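Local coordinates for D-aminoacyl-tRNA deacylase 1 (Homo sapiens, PDB 2OKV), which removes D-amino acids from mischarged tRNAs and glycine from mischarged tRNA(Ala), editing as a homodimer, and may also take part in DNA replication, at residues Arg7-Ala11 with Ala22-Gly26; Gln19-Ile23 with Lys123-Phe127. One frame throughout, in Å; residues are numbered along the deposited sequence.

Contact 1 of 2, residues Arg7-Ala11 with Ala22-Gly26; sequences RVTRA and AIGRG
Val8 lays CG2 against CD1 of Ile23 at 3.7 Å, and Ala11 sets CB 3.8 Å from CG1 of the same isoleucine (chi1 p, chi2 t), so Val8, Ala11 and Ile23 share one buried face. Their backbones form an antiparallel pairing in which two chains, 7-11 and 22-26, turn a corner together and pass from one beta sheet into another. The Val8 side chain lies about 4 Å from that of Cys28, a magnesium ligand, beside the metal site. Residues 7-8 and 10-11 are extended; between them Thr9 (phi/psi -85/-25) makes the bend, while Gly24 and Arg25 carry the partner chain round it. Two hydrogen-bonded pairs fix the register. Ala11 opposes Ile23 (CA-CA 5.3 Å), with Ile23 N to Ala11 O at 2.8 Å and Ala11 N to Ile23 O at 3.1 Å. Gly26 (phi/psi 156/-135) must be glycine: a CB would jam against the preceding carbonyl. At the corner CA of Arg10 and CA of Gly24 close to 4.1 Å. Arg7 hydrogen-bonds Asp138 O through NH2 and Val54 O through NH1. The Val8-Gly26 pair (CA-CA 5.5 Å) closes with Val8 N to Gly26 O at 2.9 Å and Gly26 N to Val8 O at 3.2 Å.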
loop_
_atom_site.group_PDB
_atom_site.type_symbol
_atom_site.label_atom_id
_atom_site.label_comp_id
_atom_site.label_asym_id
_atom_site.label_seq_id
_atom_site.Cartn_x
_atom_site.Cartn_y
_atom_site.Cartn_z
ATOM N N ARG B 7 2.089 -3.892 7.474
ATOM C CA ARG B 7 2.469 -4.863 8.494
ATOM C C ARG B 7 2.069 -6.232 7.979
ATOM O O ARG B 7 0.937 -6.421 7.555
ATOM C CB ARG B 7 1.761 -4.578 9.823
ATOM C CG ARG B 7 2.092 -5.586 10.928
ATOM C CD ARG B 7 1.444 -5.241 12.257
ATOM N NE ARG B 7 0.012 -5.540 12.257
ATOM C CZ ARG B 7 -0.800 -5.349 13.289
ATOM N NH1 ARG B 7 -0.335 -4.822 14.420
ATOM N NH2 ARG B 7 -2.090 -5.667 13.181
ATOM N N VAL B 8 2.985 -7.194 8.034
ATOM C CA VAL B 8 2.703 -8.516 7.455
ATOM C C VAL B 8 2.853 -9.678 8.447
ATOM O O VAL B 8 3.694 -9.609 9.377
ATOM C CB VAL B 8 3.561 -8.780 6.184
ATOM C CG1 VAL B 8 3.254 -7.745 5.098
ATOM C CG2 VAL B 8 5.059 -8.811 6.507
ATOM N N THR B 9 2.055 -10.739 8.267
ATOM C CA THR B 9 2.401 -11.974 8.974
ATOM C C THR B 9 3.431 -12.760 8.156
ATOM O O THR B 9 4.220 -13.506 8.715
ATOM C CB THR B 9 1.193 -12.856 9.443
ATOM O OG1 THR B 9 0.937 -13.875 8.493
ATOM C CG2 THR B 9 -0.022 -12.057 9.676
ATOM N N ARG B 10 3.440 -12.536 6.839
ATOM C CA ARG B 10 4.486 -13.026 5.957
ATOM C C ARG B 10 4.446 -12.262 4.627
ATOM O O ARG B 10 3.469 -11.605 4.319
ATOM C CB ARG B 10 4.356 -14.545 5.724
ATOM C CG ARG B 10 3.020 -14.978 5.120
ATOM C CD ARG B 10 2.923 -16.497 4.911
ATOM N NE ARG B 10 3.066 -17.262 6.155
ATOM C CZ ARG B 10 2.100 -17.483 7.050
ATOM N NH1 ARG B 10 0.872 -17.005 6.868
ATOM N NH2 ARG B 10 2.363 -18.206 8.129
ATOM N N ALA B 11 5.505 -12.358 3.838
ATOM C CA ALA B 11 5.543 -11.676 2.552
ATOM C C ALA B 11 6.604 -12.333 1.707
ATOM O O ALA B 11 7.549 -12.903 2.239
ATOM C CB ALA B 11 5.853 -10.206 2.746
ATOM N N ALA B 22 11.653 -14.091 0.889
ATOM C CA ALA B 22 10.481 -14.289 1.717
ATOM C C ALA B 22 10.814 -13.879 3.141
ATOM O O ALA B 22 11.941 -14.109 3.605
ATOM C CB ALA B 22 10.059 -15.740 1.688
ATOM N N ILE B 23 9.831 -13.286 3.822
ATOM C CA ILE B 23 9.953 -12.958 5.239
ATOM C C ILE B 23 8.762 -13.527 6.015
ATOM O O ILE B 23 7.713 -13.819 5.432
ATOM C CB ILE B 23 10.075 -11.411 5.524
ATOM C CG1 ILE B 23 8.840 -10.629 5.045
ATOM C CG2 ILE B 23 11.368 -10.826 4.937
ATOM C CD1 ILE B 23 8.625 -9.316 5.814
ATOM N N GLY B 24 8.936 -13.690 7.321
ATOM C CA GLY B 24 7.829 -14.032 8.185
ATOM C C GLY B 24 7.221 -12.753 8.710
ATOM O O GLY B 24 6.960 -11.824 7.944
ATOM N N ARG B 25 6.973 -12.701 10.017
ATOM C CA ARG B 25 6.405 -11.503 10.618
ATOM C C ARG B 25 7.335 -10.300 10.438
ATOM O O ARG B 25 8.561 -10.412 10.568
ATOM C CB ARG B 25 6.129 -11.734 12.102
ATOM C CG ARG B 25 4.987 -12.693 12.371
ATOM C CD ARG B 25 4.446 -12.450 13.770
ATOM N NE ARG B 25 3.257 -13.244 14.062
ATOM C CZ ARG B 25 3.218 -14.224 14.965
ATOM N NH1 ARG B 25 4.306 -14.532 15.667
ATOM N NH2 ARG B 25 2.089 -14.898 15.177
ATOM N N GLY B 26 6.744 -9.151 10.139
ATOM C CA GLY B 26 7.500 -7.928 9.977
ATOM C C GLY B 26 6.765 -6.919 9.112
ATOM O O GLY B 26 5.558 -6.710 9.252
#

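Contact 2 of 2, residues Gln19-Ile23 with Lys123-Phe127; sequences QISAI and KDGKF
The two segments run roughly antiparallel, their end-to-end directions 154° apart, yet they do not pair as strands: the closest CA atoms, those of Ser21 and Lys123, stand 6.4 Å apart, and side chains bridge the gap. Residues 19-23 are strand, broken in regularity at Ile20 (phi/psi -91/-46), which with Ser21 faces Val13 in a classic beta bulge. The bulge turns the CA-to-CB bonds of both Ile20 and Ser21 toward the second segment. That segment is extended through Lys123 and Asp124, then leaves the strand at Gly125 (-79/-154).

Ser21, chi1 p, donates from OG to Asp124 O at 2.7 Å; a short hydroxyl side chain suits this place, spanning the gap to a backbone carbonyl. Lys123 reaches the other way along the strand: its long chain (chi1 m, chi2 p) packs CD 3.7 Å from Ile23 CG2, and NZ donates to Ala22 O at 3.1 Å. The same ammonium forms a salt bridge with Glu73, so its charge is met while its methylenes cover apolar surface. Ile20 (m, m) packs loosely, with CG2 4.2 Å from Asp124 O and CD1 4.1 Å from Lys126 NZ; both Ile20 and Lys126 find an apolar partner in Val15 of strand 10-15.

The contact joins strand 18-23, outermost of the three-stranded sheet within this chain, to strand 122-124, outermost of the five-stranded one. Strand 73-78 pairs with Lys123 and supplies Leu75 to Ser21 and Ile23. The CA-to-CB bond of Asp124 points away from residues 19-23, and its OD1 is hydrogen-bonded to Tyr106 OH of helix 99-116, where the side chain touches Leu110.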
loop_
_atom_site.group_PDB
_atom_site.type_symbol
_atom_site.label_atom_id
_atom_site.label_comp_id
_atom_site.label_asym_id
_atom_site.label_seq_id
_atom_site.Cartn_x
_atom_site.Cartn_y
_atom_site.Cartn_z
ATOM N N GLN B 19 10.728 -18.094 -6.523
ATOM C CA GLN B 19 10.728 -17.347 -5.270
ATOM C C GLN B 19 12.090 -16.719 -5.098
ATOM O O GLN B 19 13.096 -17.434 -5.085
ATOM C CB GLN B 19 10.392 -18.219 -4.058
ATOM C CG GLN B 19 10.444 -17.402 -2.753
ATOM C CD GLN B 19 9.750 -18.069 -1.582
ATOM O OE1 GLN B 19 8.529 -18.276 -1.594
ATOM N NE2 GLN B 19 10.525 -18.394 -0.550
ATOM N N ILE B 20 12.108 -15.389 -5.001
ATOM C CA ILE B 20 13.332 -14.589 -4.851
ATOM C C ILE B 20 13.672 -14.361 -3.359
ATOM O O ILE B 20 14.826 -14.479 -2.935
ATOM C CB ILE B 20 13.169 -13.183 -5.537
ATOM C CG1 ILE B 20 12.920 -13.302 -7.053
ATOM C CG2 ILE B 20 14.365 -12.284 -5.256
ATOM C CD1 ILE B 20 13.933 -14.122 -7.842
ATOM N N SER B 21 12.668 -13.996 -2.578
ATOM C CA SER B 21 12.877 -13.755 -1.160
ATOM C C SER B 21 11.567 -13.930 -0.428
ATOM O O SER B 21 10.496 -13.930 -1.043
ATOM C CB SER B 21 13.445 -12.347 -0.948
ATOM O OG SER B 21 12.542 -11.363 -1.404
ATOM N N ALA B 22 11.653 -14.091 0.889
ATOM C CA ALA B 22 10.481 -14.289 1.717
ATOM C C ALA B 22 10.814 -13.879 3.141
ATOM O O ALA B 22 11.941 -14.109 3.605
ATOM C CB ALA B 22 10.059 -15.740 1.688
ATOM N N ILE B 23 9.831 -13.286 3.822
ATOM C CA ILE B 23 9.953 -12.958 5.239
ATOM C C ILE B 23 8.762 -13.527 6.015
ATOM O O ILE B 23 7.713 -13.819 5.432
ATOM C CB ILE B 23 10.075 -11.411 5.524
ATOM C CG1 ILE B 23 8.840 -10.629 5.045
ATOM C CG2 ILE B 23 11.368 -10.826 4.937
ATOM C CD1 ILE B 23 8.625 -9.316 5.814
ATOM N N LYS B 123 15.277 -8.141 3.489
ATOM C CA LYS B 123 15.138 -8.803 2.189
ATOM C C LYS B 123 14.670 -7.819 1.111
ATOM O O LYS B 123 14.027 -6.803 1.399
ATOM C CB LYS B 123 14.134 -9.968 2.288
ATOM C CG LYS B 123 14.700 -11.288 2.826
ATOM C CD LYS B 123 15.028 -11.244 4.320
ATOM C CE LYS B 123 15.687 -12.547 4.804
ATOM N NZ LYS B 123 14.658 -13.630 4.947
ATOM N N ASP B 124 14.976 -8.150 -0.139
ATOM C CA ASP B 124 14.731 -7.271 -1.261
ATOM C C ASP B 124 13.944 -8.016 -2.339
ATOM O O ASP B 124 13.964 -9.257 -2.407
ATOM C CB ASP B 124 16.094 -6.802 -1.812
ATOM C CG ASP B 124 15.979 -5.756 -2.922
ATOM O OD1 ASP B 124 14.927 -5.080 -3.065
ATOM O OD2 ASP B 124 16.971 -5.607 -3.650
ATOM N N GLY B 125 13.270 -7.259 -3.197
ATOM C CA GLY B 125 12.785 -7.808 -4.454
ATOM C C GLY B 125 13.945 -7.872 -5.427
ATOM O O GLY B 125 15.112 -7.952 -5.016
ATOM N N LYS B 126 13.631 -7.817 -6.721
ATOM C CA LYS B 126 14.646 -7.739 -7.771
ATOM C C LYS B 126 14.379 -6.468 -8.574
ATOM O O LYS B 126 13.447 -6.418 -9.378
ATOM C CB LYS B 126 14.625 -8.994 -8.670
ATOM C CG LYS B 126 15.733 -9.004 -9.734
ATOM C CD LYS B 126 16.054 -10.403 -10.339
ATOM C CE LYS B 126 14.812 -11.199 -10.755
ATOM N NZ LYS B 126 15.148 -12.520 -11.428
ATOM N N PHE B 127 15.201 -5.444 -8.332
ATOM C CA PHE B 127 14.973 -4.082 -8.856
ATOM C C PHE B 127 14.362 -3.926 -10.271
ATOM O O PHE B 127 13.408 -3.187 -10.448
ATOM C CB PHE B 127 16.234 -3.211 -8.744
ATOM C CG PHE B 127 15.999 -1.775 -9.126
ATOM C CD1 PHE B 127 15.582 -0.849 -8.171
ATOM C CD2 PHE B 127 16.161 -1.356 -10.445
ATOM C CE1 PHE B 127 15.329 0.468 -8.515
ATOM C CE2 PHE B 127 15.918 -0.026 -10.806
ATOM C CZ PHE B 127 15.504 0.888 -9.837
#

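In the fold
From the N terminus, strand 2-8 turns directly into strand 10-15, and the chain comes back through strand 18-23 into strand 26-32. Contact 1 closes this short hairpin, with ten residues between its segments, and carries the pairing from the three-stranded sheet into the five-stranded one. Contact 2 starts inside that hairpin, on residues 19-23, and spans 99 residues to strand 122-124 and the turn after it, so the two loops overlap without one nesting in the other. Ala22 and Ile23 belong to both: contact 1 holds Ile23 within the hairpin, and contact 2 ties the hairpin's outer strand to strand 122-124, at one end of the five-stranded sheet within this chain.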